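Local coordinates for catalase (Pseudomonas syringae, PDB 1M7S), which decomposes hydrogen peroxide into water and oxygen with a haem cofactor, protecting the cell from peroxide damage, at the interface of chains A and B. Sequence-based numbering; all coordinates share one arbitrary frame. Chains: chain A/B, Catalase.

The interface of chains A and B. Residues chain A 337, 342, 363-364; chain B 39-40, 43-44.
The C-terminal end of helix 323-339, the helix that carries the haem-ligating tyrosine of catalases, meets the C-terminal end of the N-terminal helix 32-41 of the other chain where A:Met337 lies over B:Arg43 and B:Gln39. The A:Met337 side chain bends at chi2 (-87°), which brings its thioether in among the aliphatic parts of B:Gln39, B:Arg40 and B:Arg43. Its SD packs on CD of B:Arg43 at 3.6 Å, and its terminal methyl CE reaches CB of B:Gln39 while also touching the B:Arg40 chain, which it crosses at about a right angle. Nearer the A:Met337 backbone, CB sits 3.6 Å from NE of B:Arg43, and CG stands over the rim of one guanidinium face. That guanidinium is fixed from its own chain: NH1 donates to the B:Gln39 carbonyl O (2.9 Å), which lies in the guanidinium plane, so the arginine caps its helix end and probably offsets the partial negative charge there. A:Ala342 follows the helix of chain A and sets its methyl CB against CB of B:Arg43. B:Arg40, bent at chi2 and chi3, brings CD to 3.3 Å from the A:Ala342 carbonyl O, a van der Waals approach. The patch, in a tetrameric assembly, has its centre about 23 Å from the active-site A:His52. Beyond this apolar patch the loops join through their backbones. A:Gly363 N donates to the carbonyl O of B:Glu44 at 3.1 Å. Alongside, water 1 bridges the chains, 2.9 Å from A:Ala364 N and 2.7 Å from the carbonyl O of B:Arg43.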
# COMPACT_ATOMS: atom_id res chain seq x y z
N MET A 337 11.09 2.08 -2.59
CA MET A 337 10.48 1.28 -1.51
C MET A 337 8.97 1.51 -1.58
O MET A 337 8.19 0.63 -1.18
CB MET A 337 11.04 1.70 -0.17
CG MET A 337 12.50 1.26 0.10
SD MET A 337 12.56 -0.39 0.78
CE MET A 337 14.23 -0.91 0.48
N ALA A 342 9.11 -3.04 -0.68
CA ALA A 342 10.34 -3.53 -0.05
C ALA A 342 11.01 -4.59 -0.88
O ALA A 342 12.25 -4.63 -0.95
CB ALA A 342 9.99 -4.07 1.35
N GLY A 363 8.57 -8.66 4.22
CA GLY A 363 8.08 -7.56 3.36
C GLY A 363 6.97 -8.09 2.44
O GLY A 363 6.87 -9.28 2.14
N ALA A 364 6.13 -7.20 1.90
CA ALA A 364 5.03 -7.61 1.03
C ALA A 364 5.50 -8.38 -0.20
O ALA A 364 6.47 -8.03 -0.88
CB ALA A 364 4.22 -6.37 0.61
N GLN B 39 15.93 0.25 5.77
CA GLN B 39 14.66 0.38 5.01
C GLN B 39 13.97 -0.96 4.83
O GLN B 39 12.71 -0.96 4.83
CB GLN B 39 14.81 1.10 3.68
CG GLN B 39 15.21 2.57 3.93
CD GLN B 39 14.92 3.48 2.76
OE1 GLN B 39 15.55 3.40 1.70
NE2 GLN B 39 13.90 4.35 2.94
N ARG B 40 14.72 -2.04 4.60
CA ARG B 40 14.06 -3.35 4.49
C ARG B 40 13.47 -3.76 5.81
O ARG B 40 12.34 -4.26 5.93
CB ARG B 40 15.08 -4.42 4.01
CG ARG B 40 15.45 -4.24 2.53
CD ARG B 40 14.33 -4.70 1.64
NE ARG B 40 13.79 -6.00 1.89
CZ ARG B 40 14.13 -7.18 1.40
NH1 ARG B 40 13.50 -8.30 1.78
NH2 ARG B 40 15.13 -7.27 0.53
N ARG B 43 10.11 -2.36 6.78
CA ARG B 43 8.97 -2.73 5.96
C ARG B 43 8.75 -4.25 5.99
O ARG B 43 8.05 -4.83 5.16
CB ARG B 43 9.24 -2.31 4.49
CG ARG B 43 9.30 -0.79 4.38
CD ARG B 43 9.70 -0.25 2.99
NE ARG B 43 9.49 1.23 3.04
CZ ARG B 43 10.28 2.03 3.75
NH1 ARG B 43 11.36 1.55 4.39
NH2 ARG B 43 9.95 3.33 3.85
N GLU B 44 9.28 -4.92 7.01
CA GLU B 44 9.07 -6.36 7.07
C GLU B 44 7.64 -6.78 7.32
O GLU B 44 7.27 -7.89 6.90
CB GLU B 44 9.92 -6.92 8.27
CG GLU B 44 11.37 -7.15 7.91
CD GLU B 44 12.22 -7.78 8.99
OE1 GLU B 44 11.65 -8.44 9.87
OE2 GLU B 44 13.46 -7.58 8.97
O HOH W 1 6.28 -4.54 3.13